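Local coordinates for protein dermonecrotic toxin (Pasteurella multocida, PDB 2EBF) that acts as a mitogenic, dermonecrotic toxin that causes bone resorption and is associated with severe atrophic rhinitis in pigs, its C-terminal region carrying a thiol protease-like catalytic triad, at residues Q565-L576 / A709-E720; K676-H684 / T695-W704. One frame throughout, in Å; residues are numbered along the deposited sequence.

Contact 1: Q565-L576 / A709-E720; sequences QGKILGLKQFKL and AQRNRAINPFVE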
loop_
_atom_site.group_PDB
_atom_site.type_symbol
_atom_site.label_atom_id
_atom_site.label_comp_id
_atom_site.label_asym_id
_atom_site.label_seq_id
_atom_site.Cartn_x
_atom_site.Cartn_y
_atom_site.Cartn_z
ATOM N N GLN A 565 16.629 17.451 4.068
ATOM C CA GLN A 565 16.296 18.653 4.857
ATOM C C GLN A 565 15.189 19.450 4.256
ATOM O O GLN A 565 15.322 20.002 3.159
ATOM C CB GLN A 565 17.502 19.588 4.999
ATOM C CG GLN A 565 18.893 18.953 5.026
ATOM C CD GLN A 565 19.471 18.819 6.416
ATOM O OE1 GLN A 565 18.955 19.393 7.385
ATOM N NE2 GLN A 565 20.563 18.065 6.527
ATOM N N GLY A 566 14.082 19.553 4.956
ATOM C CA GLY A 566 13.038 20.385 4.406
ATOM C C GLY A 566 12.523 19.731 3.145
ATOM O O GLY A 566 11.843 18.714 3.225
ATOM N N LYS A 567 12.851 20.269 1.970
ATOM C CA LYS A 567 12.025 19.900 0.826
ATOM C C LYS A 567 12.584 20.155 -0.573
ATOM O O LYS A 567 13.025 21.254 -0.878
ATOM C CB LYS A 567 10.666 20.596 0.967
ATOM C CG LYS A 567 9.629 20.153 -0.053
ATOM C CD LYS A 567 8.355 20.963 0.050
ATOM C CE LYS A 567 7.340 20.511 -1.006
ATOM N NZ LYS A 567 7.128 19.016 -0.965
ATOM N N ILE A 568 12.520 19.124 -1.416
ATOM C CA ILE A 568 12.656 19.290 -2.865
ATOM C C ILE A 568 11.334 19.807 -3.396
ATOM O O ILE A 568 10.312 19.137 -3.274
ATOM C CB ILE A 568 13.006 17.944 -3.564
ATOM C CG1 ILE A 568 14.361 17.419 -3.062
ATOM C CG2 ILE A 568 13.009 18.105 -5.095
ATOM C CD1 ILE A 568 14.607 15.944 -3.370
ATOM N N LEU A 569 11.352 21.002 -3.981
ATOM C CA LEU A 569 10.137 21.637 -4.450
ATOM C C LEU A 569 9.561 20.866 -5.618
ATOM O O LEU A 569 8.354 20.699 -5.711
ATOM C CB LEU A 569 10.401 23.084 -4.869
ATOM C CG LEU A 569 10.424 24.160 -3.797
ATOM C CD1 LEU A 569 10.260 25.507 -4.485
ATOM C CD2 LEU A 569 9.298 23.948 -2.773
ATOM N N GLY A 570 10.444 20.401 -6.496
ATOM C CA GLY A 570 10.068 19.553 -7.632
ATOM C C GLY A 570 11.314 19.204 -8.428
ATOM O O GLY A 570 12.279 19.970 -8.454
ATOM N N LEU A 571 11.281 18.056 -9.099
ATOM C CA LEU A 571 12.374 17.637 -9.977
ATOM C C LEU A 571 12.055 18.106 -11.382
ATOM O O LEU A 571 11.759 17.311 -12.274
ATOM C CB LEU A 571 12.589 16.118 -9.913
ATOM C CG LEU A 571 13.102 15.575 -8.573
ATOM C CD1 LEU A 571 13.236 14.037 -8.568
ATOM C CD2 LEU A 571 14.406 16.228 -8.239
ATOM N N LYS A 572 12.133 19.421 -11.558
ATOM C CA LYS A 572 11.860 20.067 -12.825
ATOM C C LYS A 572 12.465 21.460 -12.797
ATOM O O LYS A 572 12.999 21.889 -11.770
ATOM C CB LYS A 572 10.351 20.160 -13.045
ATOM C CG LYS A 572 9.613 20.978 -11.989
ATOM C CD LYS A 572 8.187 21.245 -12.431
ATOM C CE LYS A 572 7.527 22.273 -11.538
ATOM N NZ LYS A 572 6.105 22.463 -11.897
ATOM N N GLN A 573 12.410 22.147 -13.931
ATOM C CA GLN A 573 12.734 23.565 -13.949
ATOM C C GLN A 573 11.477 24.379 -13.659
ATOM O O GLN A 573 10.434 24.188 -14.292
ATOM C CB GLN A 573 13.344 23.995 -15.279
ATOM C CG GLN A 573 13.812 25.455 -15.276
ATOM C CD GLN A 573 14.533 25.847 -16.541
ATOM O OE1 GLN A 573 15.524 26.578 -16.501
ATOM N NE2 GLN A 573 14.043 25.369 -17.674
ATOM N N PHE A 574 11.579 25.285 -12.700
ATOM C CA PHE A 574 10.466 26.160 -12.378
ATOM C C PHE A 574 10.483 27.390 -13.271
ATOM O O PHE A 574 11.546 27.813 -13.720
ATOM C CB PHE A 574 10.492 26.514 -10.893
ATOM C CG PHE A 574 10.044 25.384 -10.001
ATOM C CD1 PHE A 574 8.866 25.482 -9.276
ATOM C CD2 PHE A 574 10.777 24.208 -9.916
ATOM C CE1 PHE A 574 8.438 24.435 -8.458
ATOM C CE2 PHE A 574 10.349 23.153 -9.107
ATOM C CZ PHE A 574 9.182 23.266 -8.381
ATOM N N LYS A 575 9.294 27.916 -13.564
ATOM C CA LYS A 575 9.124 29.075 -14.447
ATOM C C LYS A 575 7.921 29.884 -13.995
ATOM O O LYS A 575 6.996 29.358 -13.373
ATOM C CB LYS A 575 8.880 28.647 -15.899
ATOM C CG LYS A 575 9.890 27.666 -16.470
ATOM C CD LYS A 575 9.307 26.926 -17.662
ATOM C CE LYS A 575 10.144 25.708 -18.012
ATOM N NZ LYS A 575 9.498 24.955 -19.133
ATOM N N LEU A 576 7.943 31.169 -14.324
ATOM C CA LEU A 576 6.799 32.046 -14.131
ATOM C C LEU A 576 5.647 31.592 -15.041
ATOM O O LEU A 576 5.867 31.299 -16.217
ATOM C CB LEU A 576 7.210 33.481 -14.458
ATOM C CG LEU A 576 7.515 34.558 -13.404
ATOM C CD1 LEU A 576 7.529 34.081 -11.975
ATOM C CD2 LEU A 576 8.785 35.320 -13.753
ATOM N N ALA A 709 12.035 30.560 -6.838
ATOM C CA ALA A 709 12.375 29.494 -7.778
ATOM C C ALA A 709 11.885 29.833 -9.190
ATOM O O ALA A 709 12.609 29.667 -10.167
ATOM C CB ALA A 709 11.799 28.155 -7.308
ATOM N N GLN A 710 10.660 30.330 -9.285
ATOM C CA GLN A 710 10.065 30.651 -10.588
ATOM C C GLN A 710 10.780 31.810 -11.279
ATOM O O GLN A 710 11.113 31.736 -12.471
ATOM C CB GLN A 710 8.573 30.943 -10.433
ATOM C CG GLN A 710 7.739 29.700 -10.149
ATOM C CD GLN A 710 6.249 29.968 -10.102
ATOM O OE1 GLN A 710 5.803 31.101 -9.917
ATOM N NE2 GLN A 710 5.462 28.904 -10.246
ATOM N N ARG A 711 11.044 32.875 -10.526
ATOM C CA ARG A 711 11.710 34.052 -11.094
ATOM C C ARG A 711 13.085 33.701 -11.641
ATOM O O ARG A 711 13.519 34.234 -12.679
ATOM C CB ARG A 711 11.806 35.186 -10.067
ATOM C CG ARG A 711 10.487 35.892 -9.855
ATOM C CD ARG A 711 10.468 36.750 -8.610
ATOM N NE ARG A 711 11.494 37.793 -8.600
ATOM C CZ ARG A 711 11.776 38.528 -7.527
ATOM N NH1 ARG A 711 11.099 38.331 -6.409
ATOM N NH2 ARG A 711 12.720 39.458 -7.565
ATOM N N ASN A 712 13.753 32.784 -10.952
ATOM C CA ASN A 712 15.100 32.387 -11.306
ATOM C C ASN A 712 15.187 31.182 -12.236
ATOM O O ASN A 712 16.290 30.686 -12.506
ATOM C CB ASN A 712 15.910 32.142 -10.032
ATOM C CG ASN A 712 16.301 33.428 -9.349
ATOM O OD1 ASN A 712 17.129 34.195 -9.862
ATOM N ND2 ASN A 712 15.707 33.685 -8.194
ATOM N N ARG A 713 14.029 30.709 -12.709
ATOM C CA ARG A 713 13.949 29.522 -13.563
ATOM C C ARG A 713 14.789 28.393 -12.957
ATOM O O ARG A 713 15.596 27.753 -13.639
ATOM C CB ARG A 713 14.363 29.851 -15.006
ATOM C CG ARG A 713 13.451 30.919 -15.667
ATOM C CD ARG A 713 13.918 31.276 -17.072
ATOM N NE ARG A 713 13.774 30.140 -17.984
ATOM C CZ ARG A 713 12.659 29.853 -18.657
ATOM N NH1 ARG A 713 11.579 30.621 -18.530
ATOM N NH2 ARG A 713 12.622 28.793 -19.456
ATOM N N ALA A 714 14.592 28.191 -11.653
ATOM C CA ALA A 714 15.361 27.241 -10.855
ATOM C C ALA A 714 15.163 25.804 -11.304
ATOM O O ALA A 714 14.027 25.371 -11.523
ATOM C CB ALA A 714 14.973 27.378 -9.383
ATOM N N ILE A 715 16.274 25.071 -11.412
ATOM C CA ILE A 715 16.250 23.651 -11.726
ATOM C C ILE A 715 16.411 22.839 -10.444
ATOM O O ILE A 715 17.367 23.042 -9.680
ATOM C CB ILE A 715 17.364 23.248 -12.741
ATOM C CG1 ILE A 715 17.229 24.007 -14.072
ATOM C CG2 ILE A 715 17.343 21.731 -12.987
ATOM C CD1 ILE A 715 18.548 24.060 -14.866
ATOM N N ASN A 716 15.462 21.937 -10.224
ATOM C CA ASN A 716 15.447 21.041 -9.069
ATOM C C ASN A 716 15.685 21.754 -7.730
ATOM O O ASN A 716 16.559 21.355 -6.957
ATOM C CB ASN A 716 16.412 19.861 -9.282
ATOM C CG ASN A 716 16.100 19.061 -10.542
ATOM O OD1 ASN A 716 14.998 19.165 -11.111
ATOM N ND2 ASN A 716 17.070 18.253 -10.987
ATOM N N PRO A 717 14.886 22.803 -7.445
ATOM C CA PRO A 717 15.102 23.618 -6.251
ATOM C C PRO A 717 14.846 22.867 -4.949
ATOM O O PRO A 717 14.003 21.965 -4.895
ATOM C CB PRO A 717 14.128 24.796 -6.426
ATOM C CG PRO A 717 13.107 24.322 -7.391
ATOM C CD PRO A 717 13.730 23.271 -8.240
ATOM N N PHE A 718 15.634 23.211 -3.935
ATOM C CA PHE A 718 15.568 22.593 -2.620
ATOM C C PHE A 718 15.470 23.671 -1.534
ATOM O O PHE A 718 16.224 24.647 -1.545
ATOM C CB PHE A 718 16.836 21.778 -2.400
ATOM C CG PHE A 718 16.872 21.056 -1.115
ATOM C CD1 PHE A 718 16.046 19.952 -0.891
ATOM C CD2 PHE A 718 17.785 21.432 -0.132
ATOM C CE1 PHE A 718 16.113 19.256 0.314
ATOM C CE2 PHE A 718 17.855 20.753 1.066
ATOM C CZ PHE A 718 17.022 19.660 1.293
ATOM N N VAL A 719 14.560 23.471 -0.587
ATOM C CA VAL A 719 14.315 24.443 0.485
ATOM C C VAL A 719 14.714 23.851 1.834
ATOM O O VAL A 719 14.405 22.686 2.130
ATOM C CB VAL A 719 12.836 24.892 0.495
ATOM C CG1 VAL A 719 12.524 25.857 1.656
ATOM C CG2 VAL A 719 12.482 25.576 -0.833
ATOM N N GLU A 720 15.446 24.623 2.626
ATOM C CA GLU A 720 15.608 24.318 4.041
ATOM C C GLU A 720 15.011 25.463 4.842
ATOM O O GLU A 720 15.256 26.634 4.539
ATOM C CB GLU A 720 17.075 24.131 4.415
ATOM C CG GLU A 720 17.639 22.767 4.026
ATOM C CD GLU A 720 19.086 22.573 4.491
ATOM O OE1 GLU A 720 19.785 21.682 3.933
ATOM O OE2 GLU A 720 19.518 23.296 5.413
HETATM O O HOH W 1 18.491 22.776 7.643
HETATM O O HOH W 2 10.094 32.301 -15.584
#
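Phe574 and Pro717 meet in the middle of this contact: the proline CG comes within 3.4 Å of Phe574 CD2, its ring leaning obliquely on the phenyl group. Phe574 CG lies anti to its own carbonyl carbon (chi1 -75°), which carries the ring back along its own segment until its edge meets Leu569 O and Gly570 CA; Lys572 CE lies above the centre of one face. Leu569 extends the apolar patch. Its CB faces Pro717 CG, its CG is 3.9 Å from Val719 CG2, and its CD1 touches Ala709 CB, linking helix end to strand.

Two short runs of backbone bonding hold these groups in place. The first is antiparallel: Lys567 and Val719 form a hydrogen-bonded pair, with Val719 N to Lys567 O at 2.7 Å; Leu569 N then reaches Pro717 O at 3.0 Å. In the non-hydrogen-bonded pair between them, Ile568 CG1 packs 3.7 Å from Phe718 CD1. An inverse gamma turn centred on Leu571 follows and the register shifts by two. The second run is a single bridge, Gln573 with Ile715, where Asn716 N binds Lys572 O and Phe574 N binds Ala714 O (2.7 Å). Phe574 O is buried without a polar partner, met by Arg713 CA at 3.0 Å.

Arg713, with positive phi, is the C-prime residue of the Schellman motif that ends helix 701-711, and Lys575 CG lies over one face of its guanidinium, toward the rim. Asn716 ND2 turns to the carbonyls of Thr738 and Tyr41.

Strand 567-568 is one edge strand of an antiparallel sheet. Its neighbour 717-720 pairs in turn with strand 643-656, through Phe718 with Thr651 and Glu720 with Ser649, while Ala709 rests against Ile650.

Contact 2: K676-H684 / T695-W704; sequences KEFAVDASH and TILILPVDDW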
loop_
_atom_site.group_PDB
_atom_site.type_symbol
_atom_site.label_atom_id
_atom_site.label_comp_id
_atom_site.label_asym_id
_atom_site.label_seq_id
_atom_site.Cartn_x
_atom_site.Cartn_y
_atom_site.Cartn_z
ATOM N N LYS A 676 2.261 30.683 11.558
ATOM C CA LYS A 676 2.988 30.634 10.273
ATOM C C LYS A 676 4.203 31.566 10.218
ATOM O O LYS A 676 4.260 32.559 10.936
ATOM C CB LYS A 676 2.052 30.957 9.105
ATOM C CG LYS A 676 1.229 29.765 8.627
ATOM C CD LYS A 676 0.370 30.130 7.438
ATOM C CE LYS A 676 -0.357 28.904 6.909
ATOM N NZ LYS A 676 -1.535 29.292 6.094
ATOM N N GLU A 677 5.165 31.235 9.354
ATOM C CA GLU A 677 6.312 32.105 9.106
ATOM C C GLU A 677 6.121 32.924 7.826
ATOM O O GLU A 677 5.649 32.413 6.807
ATOM C CB GLU A 677 7.614 31.304 9.050
ATOM C CG GLU A 677 7.994 30.696 10.396
ATOM C CD GLU A 677 9.473 30.607 10.607
ATOM O OE1 GLU A 677 10.244 31.040 9.722
ATOM O OE2 GLU A 677 9.876 30.108 11.679
ATOM N N PHE A 678 6.484 34.199 7.903
ATOM C CA PHE A 678 6.360 35.112 6.772
ATOM C C PHE A 678 7.731 35.662 6.434
ATOM O O PHE A 678 8.333 36.358 7.252
ATOM C CB PHE A 678 5.427 36.255 7.142
ATOM C CG PHE A 678 3.993 35.841 7.278
ATOM C CD1 PHE A 678 3.135 35.925 6.192
ATOM C CD2 PHE A 678 3.511 35.347 8.488
ATOM C CE1 PHE A 678 1.808 35.539 6.304
ATOM C CE2 PHE A 678 2.178 34.951 8.610
ATOM C CZ PHE A 678 1.331 35.049 7.512
ATOM N N ALA A 679 8.235 35.335 5.242
ATOM C CA ALA A 679 9.524 35.853 4.790
ATOM C C ALA A 679 9.518 37.382 4.779
ATOM O O ALA A 679 8.529 37.995 4.380
ATOM C CB ALA A 679 9.835 35.333 3.407
ATOM N N VAL A 680 10.617 37.979 5.235
ATOM C CA VAL A 680 10.855 39.418 5.096
ATOM C C VAL A 680 12.171 39.548 4.336
ATOM O O VAL A 680 13.261 39.516 4.914
ATOM C CB VAL A 680 10.872 40.166 6.459
ATOM C CG1 VAL A 680 11.229 41.651 6.274
ATOM C CG2 VAL A 680 9.517 40.049 7.141
ATOM N N ASP A 681 12.057 39.671 3.023
ATOM C CA ASP A 681 13.207 39.502 2.151
ATOM C C ASP A 681 13.562 40.847 1.510
ATOM O O ASP A 681 12.955 41.259 0.513
ATOM C CB ASP A 681 12.888 38.419 1.122
ATOM C CG ASP A 681 13.987 38.210 0.099
ATOM O OD1 ASP A 681 15.049 38.856 0.165
ATOM O OD2 ASP A 681 13.768 37.381 -0.796
ATOM N N ALA A 682 14.550 41.510 2.105
ATOM C CA ALA A 682 14.995 42.831 1.687
ATOM C C ALA A 682 16.067 42.787 0.588
ATOM O O ALA A 682 16.614 43.826 0.194
ATOM C CB ALA A 682 15.498 43.617 2.894
ATOM N N SER A 683 16.330 41.604 0.053
ATOM C CA SER A 683 17.318 41.487 -1.018
ATOM C C SER A 683 16.835 40.739 -2.258
ATOM O O SER A 683 17.642 40.324 -3.079
ATOM C CB SER A 683 18.612 40.877 -0.472
ATOM O OG SER A 683 18.411 39.526 -0.127
ATOM N N HIS A 684 15.520 40.598 -2.410
ATOM C CA HIS A 684 14.949 39.848 -3.534
ATOM C C HIS A 684 15.086 40.556 -4.894
ATOM O O HIS A 684 14.937 39.924 -5.946
ATOM C CB HIS A 684 13.479 39.519 -3.258
ATOM C CG HIS A 684 12.534 40.608 -3.658
ATOM N ND1 HIS A 684 12.483 41.824 -3.010
ATOM C CD2 HIS A 684 11.607 40.665 -4.641
ATOM C CE1 HIS A 684 11.559 42.583 -3.579
ATOM N NE2 HIS A 684 11.015 41.902 -4.569
ATOM N N THR A 695 10.598 46.888 -2.676
ATOM C CA THR A 695 11.977 46.535 -2.309
ATOM C C THR A 695 12.062 45.407 -1.279
ATOM O O THR A 695 13.065 44.708 -1.210
ATOM C CB THR A 695 12.744 47.740 -1.732
ATOM O OG1 THR A 695 11.958 48.345 -0.702
ATOM C CG2 THR A 695 13.036 48.771 -2.823
ATOM N N ILE A 696 11.023 45.250 -0.465
ATOM C CA ILE A 696 11.023 44.219 0.576
ATOM C C ILE A 696 9.899 43.236 0.290
ATOM O O ILE A 696 8.715 43.609 0.303
ATOM C CB ILE A 696 10.851 44.820 2.007
ATOM C CG1 ILE A 696 11.944 45.857 2.306
ATOM C CG2 ILE A 696 10.826 43.710 3.074
ATOM C CD1 ILE A 696 11.602 46.768 3.483
ATOM N N LEU A 697 10.281 41.993 0.015
ATOM C CA LEU A 697 9.328 40.931 -0.299
ATOM C C LEU A 697 8.834 40.213 0.951
ATOM O O LEU A 697 9.622 39.621 1.699
ATOM C CB LEU A 697 9.964 39.920 -1.268
ATOM C CG LEU A 697 9.117 38.706 -1.677
ATOM C CD1 LEU A 697 7.780 39.119 -2.304
ATOM C CD2 LEU A 697 9.895 37.824 -2.653
ATOM N N ILE A 698 7.523 40.264 1.179
ATOM C CA ILE A 698 6.912 39.575 2.318
ATOM C C ILE A 698 5.848 38.598 1.837
ATOM O O ILE A 698 4.831 39.005 1.249
ATOM C CB ILE A 698 6.321 40.575 3.356
ATOM C CG1 ILE A 698 7.429 41.520 3.850
ATOM C CG2 ILE A 698 5.634 39.821 4.516
ATOM C CD1 ILE A 698 6.939 42.662 4.730
ATOM N N LEU A 699 6.102 37.313 2.073
ATOM C CA LEU A 699 5.159 36.245 1.741
ATOM C C LEU A 699 5.274 35.115 2.743
ATOM O O LEU A 699 6.324 34.959 3.385
ATOM C CB LEU A 699 5.434 35.675 0.338
ATOM C CG LEU A 699 5.073 36.433 -0.931
ATOM C CD1 LEU A 699 5.819 35.817 -2.123
ATOM C CD2 LEU A 699 3.551 36.459 -1.173
ATOM N N PRO A 700 4.216 34.290 2.865
ATOM C CA PRO A 700 4.416 33.075 3.649
ATOM C C PRO A 700 5.565 32.281 3.038
ATOM O O PRO A 700 5.716 32.275 1.814
ATOM C CB PRO A 700 3.089 32.336 3.493
ATOM C CG PRO A 700 2.090 33.443 3.207
ATOM C CD PRO A 700 2.851 34.369 2.312
ATOM N N VAL A 701 6.382 31.648 3.878
ATOM C CA VAL A 701 7.667 31.095 3.419
ATOM C C VAL A 701 7.557 30.190 2.172
ATOM O O VAL A 701 8.380 30.285 1.264
ATOM C CB VAL A 701 8.516 30.446 4.564
ATOM C CG1 VAL A 701 9.068 31.527 5.515
ATOM C CG2 VAL A 701 7.729 29.403 5.325
ATOM N N ASP A 702 6.529 29.342 2.115
ATOM C CA ASP A 702 6.343 28.461 0.946
ATOM C C ASP A 702 6.084 29.224 -0.348
ATOM O O ASP A 702 6.564 28.838 -1.418
ATOM C CB ASP A 702 5.230 27.446 1.195
ATOM C CG ASP A 702 5.559 26.486 2.314
ATOM O OD1 ASP A 702 6.756 26.294 2.631
ATOM O OD2 ASP A 702 4.602 25.917 2.880
ATOM N N ASP A 703 5.297 30.292 -0.247
ATOM C CA ASP A 703 5.018 31.164 -1.386
ATOM C C ASP A 703 6.261 31.947 -1.791
ATOM O O ASP A 703 6.533 32.135 -2.978
ATOM C CB ASP A 703 3.869 32.099 -1.052
ATOM C CG ASP A 703 2.583 31.340 -0.788
ATOM O OD1 ASP A 703 2.233 30.475 -1.609
ATOM O OD2 ASP A 703 1.952 31.571 0.256
ATOM N N TRP A 704 7.026 32.380 -0.794
ATOM C CA TRP A 704 8.328 32.998 -1.045
ATOM C C TRP A 704 9.240 32.053 -1.837
ATOM O O TRP A 704 9.785 32.450 -2.863
ATOM C CB TRP A 704 8.996 33.411 0.272
ATOM C CG TRP A 704 10.446 33.841 0.123
ATOM C CD1 TRP A 704 10.902 35.089 -0.204
ATOM C CD2 TRP A 704 11.615 33.028 0.324
ATOM N NE1 TRP A 704 12.270 35.099 -0.239
ATOM C CE2 TRP A 704 12.739 33.851 0.088
ATOM C CE3 TRP A 704 11.819 31.683 0.677
ATOM C CZ2 TRP A 704 14.052 33.378 0.183
ATOM C CZ3 TRP A 704 13.134 31.204 0.774
ATOM C CH2 TRP A 704 14.234 32.059 0.529
#
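Ala679 lies under Trp704: its CB is 3.7 Å from Trp704 CG, over the face of the five-membered ring in a CH-pi contact. Its amide is held as well, Ala679 N giving a 2.7 Å bond to Leu699 O; the return bond from Leu699 N is weak.

Leu697 and His684 make the second CH-pi contact. Leu697 CB stands 3.6 Å from the centroid of the imidazole, almost on the ring normal, while Thr695 O lies at the ring's edge. His684 CG sits between its backbone N and carbonyl carbon (chi1 86°), and this folds the ring back across Leu697. Leu697 also pairs with Asp681 through two backbone bonds, each 2.8 Å between N and O.

The Asp681 carboxylate is held by its own bonds. OD2 lies in the indole plane, 2.8 Å from Trp704 NE1, whose nearly straight N-H (176°) meets it on the anti side, tilted from the carboxylate plane; the two planes are 68° apart. OD2 is also hydrogen-bonded to His666 NE2. OD1 takes Ser683 N in an Asx turn. Asp681, His666 and nearby Cys626, which Ser683 touches, are consistent with the thiol protease-like triad, though Cys626 is here in a disulfide with Cys620.

Strand 676-681 runs between 660-673 and 697-700, an edge strand of the sheet. Helix 701-711 starts directly after Pro700, and helix 583-591 packs on Leu697, Leu699 and Pro700.

How the contacts relate
Both contacts belong to the C3 part of the toxin's C-terminal region, with centres about 16 Å apart. The chain runs 565-576, 676-684, 695-704 and 709-720, so contact 2 forms wholly between the two halves of contact 1. They occupy opposite edges of one six-stranded antiparallel sheet: contact 1 adds strand 567-568 beside 717-720, contact 2 adds 697-700 beside 676-681. Helix 701-711 joins them, beginning in contact 2 and ending in contact 1, and Arg711 from its last turn makes a weak hydrogen bond to His684 O. The helix thus ties the edge near the probable catalytic residues to the edge that brings in segment 565-576.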